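Local structure of BauA (Acinetobacter baumannii, 6HCP) at residues Y104-G108 / Y109-T113; D492-P495 / A496-N500; S543-V546 / N547-P550. The protein takes up iron across the outer membrane as the TonB-dependent receptor for ferric preacinetobactin. One frame throughout, in Å; residues are numbered along the deposited sequence.

Interaction 1 of 3, residues Y104-G108 / Y109-T113; sequences YYIRG and YASST
Tyr104 and Ser111 face each other at the open end of a tight beta hairpin, joined through backbone, ring and water. Ser111 N gives a nearly straight bond (168°) to Tyr104 O at 3.2 Å, and the tyrosine side chain then comes round to cover the serine. Its CG stands between the backbone N and the carbonyl carbon (chi1 50°), which turns the ring from CB to lie alongside Ser111. Along the ring, CD1 comes close to Ser111 CB and O. The next atom, CE1, makes the tightest approach, 3.4 Å to Ser111 O, and also lies 3.6 Å from Ser111 OG. CZ still sits under the same carbonyl oxygen, which thus rests over the ring face. A water shares that face, its oxygen above the centre of the ring, where it accepts from Tyr104 N and donates to Ser111 O. At the tip, Tyr104 OH meets a second water at 2.8 Å; this water also bonds Ser111 OG and donates to Ser112 O. Ser111 OG, anti to its own N (chi1 179°), additionally touches the end methyl CD1 of Ile106 and hydrogen-bonds Gly159 O.

Past this end, Ile106 and Tyr109 pair in both directions, Ile106 N to Tyr109 O at 2.9 Å and Tyr109 N to Ile106 O at 3.0 Å, closing a type I' turn. Arg107 and Gly108 occupy its corners, both with positive phi. The hairpin belongs to the plug domain, with strand 91-92 alongside 105-106. From its turn Arg107 extends to the barrel wall in salt bridges with Glu514 and Glu564, while Tyr109 OH bonds Ile533 O in strand 524-541, tying plug to barrel.

Interaction 2 of 3, residues D492-P495 / A496-N500; sequences DQAP and ATASN
The carboxamide of Asn500 presents one face to the methyl of Ala494, whose CB lies 4.2 Å from Asn500 CG, almost directly above the amide plane. The two ends of this flat group are held elsewhere: OD1 accepts from Phe552 N and ND2 donates to Glu503 OE1, which together fix the flip of the amide and its rotation. With CG between the backbone N and the carbonyl carbon (chi1 52°), the amide stays close to its own main chain, and Ala494 CB meets both parts of the residue. The approach to the backbone is the tighter one, with Ala494 CB 3.2 Å from Asn500 O. A second flat group in the contact is the peptide carbonyl of Pro495: Ala498 N donates to Pro495 O at 3.1 Å with an angle of 162° at the hydrogen, from well above the carbonyl plane rather than along a lone pair.

That bond closes a type I beta turn from Pro495 to Ala498, part of the long connection between strands 478-489 and 508-520. Loops of this length lie on the extracellular side of TonB-dependent barrels, so this one probably does too. The methyl of Ala498 points toward the 492-495 side, its CB 3.4 Å from Pro495 O and 4.2 Å from Ala494 CB, the latter a small apolar contact. Around the outside, the side chains of Pro495 and Thr497 cross at about a right angle. Thr497 OG1 does the touching, 3.5 Å from Pro495 CG and slightly farther from CB, a van der Waals approach of a hydroxyl to ring carbons. Phe552 of strand 549-569 packs against Ala494 and Pro495, whereas Leu540 of strand 524-541 touches Thr497 and Ala498.

Interaction 3 of 3, residues S543-V546 / N547-P550; sequences SKLV and NNLP
Leu549 O takes two contacts from the opposite strand: Val546 N donates to it in the carbonyl plane at 3.0 Å (166° at the hydrogen), and Leu545 CA approaches at 3.3 Å in a CA-H...O contact. In return Leu549 N donates to Val546 O at 2.9 Å, a more bent bond that arrives from above the carbonyl plane. The pair closes a beta hairpin with a type I' turn from Val546 to Leu549, in the connection between barrel strands 524-541 and 549-569, probably outside the cell. Asn547 and Asn548 fill the two corners, each with positive phi, a backbone shape that asparagine adopts more readily than most residues. Asn547 CB is pressed close to the preceding carbonyl, 3.1 Å from Val546 O. Leu549 CB also lies near that oxygen, at 3.4 Å. Lys544 O is bonded by Thr551 OG1 just beyond the pair.

On the surface, Leu545 sends its two branches to different partners. CD2 lies against the Leu549 carbonyl, 3.8 Å from Leu549 O, while the Leu545 and Asn548 side chains lie side by side, pointing the same way, with Leu545 CD1 4.0 Å from Asn548 OD1.

How the interactions relate
Interaction 1 is buried within the plug, near the centre of the folded chain, whereas interaction 3 is a surface contact and interaction 2, in a loop of the barrel, is partly buried. Interactions 1 and 3 share one motif, a type I' hairpin, but the inner one adds bridging waters, an aromatic ring and charged ties to the barrel wall, while the outer one relies on backbone bonds with a few side-chain contacts of Leu545. Interaction 2 is a type I turn without strands. Its centre is 12 Å from that of interaction 3, and the two touch: Ser499 N lies 2.7 Å from Pro550 O, a probable hydrogen bond, joining the 492-500 loop to the start of strand 549-569. Interaction 1 touches neither.

Interaction 1 of 3, residues Y104-G108 / Y109-T113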
# COMPACT_ATOMS: atom_id res chain seq x y z
N TYR A 104 16.70 -14.43 18.37
CA TYR A 104 17.67 -13.40 18.02
C TYR A 104 19.10 -13.85 18.37
O TYR A 104 19.33 -14.75 19.17
CB TYR A 104 17.35 -12.07 18.72
CG TYR A 104 17.12 -12.16 20.20
CD1 TYR A 104 18.16 -12.05 21.11
CD2 TYR A 104 15.84 -12.30 20.71
CE1 TYR A 104 17.95 -12.23 22.47
CE2 TYR A 104 15.62 -12.43 22.08
CZ TYR A 104 16.67 -12.39 22.96
OH TYR A 104 16.44 -12.54 24.31
N TYR A 105 20.04 -13.29 17.61
CA TYR A 105 21.46 -13.43 17.78
C TYR A 105 22.03 -12.09 18.25
O TYR A 105 21.57 -11.03 17.81
CB TYR A 105 22.12 -13.82 16.46
CG TYR A 105 21.71 -15.15 15.90
CD1 TYR A 105 20.51 -15.30 15.22
CD2 TYR A 105 22.60 -16.21 15.86
CE1 TYR A 105 20.13 -16.50 14.66
CE2 TYR A 105 22.21 -17.45 15.38
CZ TYR A 105 21.00 -17.58 14.72
OH TYR A 105 20.66 -18.79 14.20
N ILE A 106 23.07 -12.15 19.09
CA ILE A 106 23.85 -10.99 19.49
C ILE A 106 25.32 -11.29 19.17
O ILE A 106 25.82 -12.36 19.50
CB ILE A 106 23.63 -10.68 20.99
CG1 ILE A 106 22.13 -10.53 21.33
CG2 ILE A 106 24.42 -9.45 21.38
CD1 ILE A 106 21.83 -10.33 22.79
N ARG A 107 25.97 -10.36 18.45
CA ARG A 107 27.34 -10.53 17.98
C ARG A 107 27.50 -11.87 17.26
O ARG A 107 28.56 -12.51 17.30
CB ARG A 107 28.33 -10.41 19.15
CG ARG A 107 28.50 -8.97 19.61
CD ARG A 107 29.69 -8.74 20.52
NE ARG A 107 29.88 -7.33 20.75
CZ ARG A 107 30.74 -6.79 21.61
NH1 ARG A 107 31.36 -7.56 22.50
NH2 ARG A 107 30.86 -5.48 21.65
N GLY A 108 26.43 -12.27 16.55
CA GLY A 108 26.46 -13.40 15.66
C GLY A 108 26.35 -14.75 16.34
O GLY A 108 26.52 -15.78 15.68
N TYR A 109 26.03 -14.76 17.64
CA TYR A 109 25.78 -15.99 18.38
C TYR A 109 24.36 -15.96 18.96
O TYR A 109 23.89 -14.92 19.40
CB TYR A 109 26.76 -16.15 19.54
CG TYR A 109 28.15 -16.53 19.12
CD1 TYR A 109 28.41 -17.75 18.53
CD2 TYR A 109 29.20 -15.64 19.29
CE1 TYR A 109 29.69 -18.10 18.16
CE2 TYR A 109 30.48 -15.97 18.88
CZ TYR A 109 30.73 -17.22 18.35
OH TYR A 109 32.01 -17.58 18.03
N ALA A 110 23.75 -17.14 19.06
CA ALA A 110 22.42 -17.27 19.64
C ALA A 110 22.42 -16.66 21.04
O ALA A 110 23.39 -16.80 21.80
CB ALA A 110 21.99 -18.71 19.66
N SER A 111 21.35 -15.94 21.36
CA SER A 111 21.06 -15.49 22.70
C SER A 111 19.67 -15.98 23.09
O SER A 111 18.66 -15.51 22.55
CB SER A 111 21.17 -13.98 22.82
OG SER A 111 20.86 -13.57 24.15
N SER A 112 19.63 -17.00 23.95
CA SER A 112 18.39 -17.73 24.22
C SER A 112 17.42 -16.86 25.02
O SER A 112 17.82 -16.19 26.00
CB SER A 112 18.68 -19.04 24.95
OG SER A 112 17.48 -19.68 25.36
N THR A 113 16.13 -16.99 24.70
CA THR A 113 15.08 -16.39 25.49
C THR A 113 15.16 -16.89 26.93
O THR A 113 14.76 -16.19 27.86
CB THR A 113 13.71 -16.65 24.86
OG1 THR A 113 13.51 -18.07 24.71
CG2 THR A 113 13.59 -15.95 23.53
O HOH W 1 18.62 -13.57 25.64
O HOH W 2 16.48 -15.70 21.02

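Interaction 2 of 3, residues D492-P495 / A496-N500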
# COMPACT_ATOMS: atom_id res chain seq x y z
N ASP A 492 28.87 -31.22 26.80
CA ASP A 492 28.16 -32.34 26.20
C ASP A 492 28.68 -33.66 26.80
O ASP A 492 29.80 -33.72 27.36
CB ASP A 492 28.38 -32.35 24.69
CG ASP A 492 27.72 -31.20 23.96
OD1 ASP A 492 26.69 -30.71 24.45
OD2 ASP A 492 28.13 -30.93 22.82
N GLN A 493 27.91 -34.73 26.56
CA GLN A 493 28.27 -36.08 27.03
C GLN A 493 28.53 -36.99 25.82
O GLN A 493 27.76 -37.00 24.87
CB GLN A 493 27.18 -36.68 27.92
CG GLN A 493 27.51 -38.09 28.41
CD GLN A 493 26.61 -38.51 29.54
OE1 GLN A 493 25.41 -38.26 29.51
NE2 GLN A 493 27.18 -39.11 30.57
N ALA A 494 29.67 -37.69 25.84
CA ALA A 494 30.06 -38.59 24.78
C ALA A 494 29.05 -39.75 24.73
O ALA A 494 28.66 -40.28 25.77
CB ALA A 494 31.46 -39.07 25.01
N PRO A 495 28.58 -40.13 23.53
CA PRO A 495 27.65 -41.26 23.42
C PRO A 495 28.31 -42.63 23.72
O PRO A 495 29.54 -42.74 23.71
CB PRO A 495 27.18 -41.15 21.95
CG PRO A 495 28.38 -40.56 21.23
CD PRO A 495 28.98 -39.58 22.23
N ALA A 496 27.48 -43.67 23.83
CA ALA A 496 27.91 -45.05 24.13
C ALA A 496 28.79 -45.63 23.01
O ALA A 496 29.54 -46.59 23.24
CB ALA A 496 26.70 -45.91 24.39
N THR A 497 28.75 -45.01 21.82
CA THR A 497 29.49 -45.47 20.64
C THR A 497 30.93 -44.94 20.60
O THR A 497 31.72 -45.37 19.75
CB THR A 497 28.77 -45.04 19.36
OG1 THR A 497 28.59 -43.63 19.46
CG2 THR A 497 27.42 -45.72 19.18
N ALA A 498 31.29 -44.04 21.52
CA ALA A 498 32.60 -43.38 21.48
C ALA A 498 33.67 -44.25 22.18
O ALA A 498 33.33 -45.14 22.92
CB ALA A 498 32.49 -42.02 22.14
N SER A 499 34.94 -43.93 21.94
CA SER A 499 36.06 -44.54 22.68
C SER A 499 36.00 -44.14 24.16
O SER A 499 36.60 -44.79 25.01
CB SER A 499 37.37 -44.15 22.07
OG SER A 499 37.63 -42.77 22.24
N ASN A 500 35.39 -42.98 24.43
CA ASN A 500 35.33 -42.39 25.76
C ASN A 500 33.86 -42.30 26.17
O ASN A 500 33.36 -41.21 26.49
CB ASN A 500 36.00 -41.01 25.82
CG ASN A 500 35.51 -40.04 24.77
OD1 ASN A 500 35.13 -40.43 23.66
ND2 ASN A 500 35.66 -38.75 25.04

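Interaction 3 of 3, residues S543-V546 / N547-P550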
# COMPACT_ATOMS: atom_id res chain seq x y z
N SER A 543 38.61 -39.70 12.91
CA SER A 543 40.04 -39.70 12.61
C SER A 543 40.87 -40.01 13.87
O SER A 543 42.07 -40.25 13.78
CB SER A 543 40.46 -38.39 12.00
OG SER A 543 40.62 -37.39 13.00
N LYS A 544 40.25 -39.90 15.05
CA LYS A 544 40.99 -40.03 16.30
C LYS A 544 40.54 -41.30 17.02
O LYS A 544 39.48 -41.33 17.64
CB LYS A 544 40.80 -38.79 17.19
CG LYS A 544 41.62 -38.83 18.47
CD LYS A 544 41.81 -37.50 19.15
CE LYS A 544 42.51 -37.64 20.49
NZ LYS A 544 42.50 -36.37 21.24
N LEU A 545 41.26 -42.39 16.72
CA LEU A 545 40.88 -43.73 17.14
C LEU A 545 41.59 -44.02 18.47
O LEU A 545 42.81 -43.87 18.56
CB LEU A 545 41.30 -44.76 16.09
CG LEU A 545 40.62 -44.66 14.72
CD1 LEU A 545 41.07 -45.82 13.85
CD2 LEU A 545 39.11 -44.64 14.84
N VAL A 546 40.80 -44.49 19.43
CA VAL A 546 41.24 -45.01 20.68
C VAL A 546 40.49 -46.33 20.89
O VAL A 546 39.27 -46.38 20.71
CB VAL A 546 40.98 -44.00 21.81
CG1 VAL A 546 41.28 -44.61 23.18
CG2 VAL A 546 41.78 -42.72 21.59
N ASN A 547 41.26 -47.42 21.08
CA ASN A 547 40.70 -48.77 21.07
C ASN A 547 39.89 -48.97 19.78
O ASN A 547 38.84 -49.55 19.84
CB ASN A 547 39.78 -49.01 22.26
CG ASN A 547 40.56 -49.21 23.55
OD1 ASN A 547 41.61 -49.86 23.54
ND2 ASN A 547 39.98 -48.80 24.66
N ASN A 548 40.42 -48.46 18.67
CA ASN A 548 39.85 -48.65 17.34
C ASN A 548 38.44 -48.06 17.27
O ASN A 548 37.66 -48.46 16.40
CB ASN A 548 39.79 -50.14 16.96
CG ASN A 548 39.83 -50.34 15.47
OD1 ASN A 548 40.56 -49.64 14.76
ND2 ASN A 548 38.97 -51.21 14.97
N LEU A 549 38.14 -47.09 18.15
CA LEU A 549 36.82 -46.43 18.16
C LEU A 549 37.00 -44.93 17.96
O LEU A 549 37.96 -44.33 18.45
CB LEU A 549 36.11 -46.71 19.48
CG LEU A 549 35.56 -48.12 19.69
CD1 LEU A 549 35.22 -48.33 21.15
CD2 LEU A 549 34.34 -48.37 18.82
N PRO A 550 36.00 -44.25 17.34
CA PRO A 550 36.02 -42.79 17.24
C PRO A 550 35.95 -42.16 18.64
O PRO A 550 35.32 -42.72 19.53
CB PRO A 550 34.73 -42.48 16.44
CG PRO A 550 33.77 -43.58 16.91
CD PRO A 550 34.66 -44.81 17.05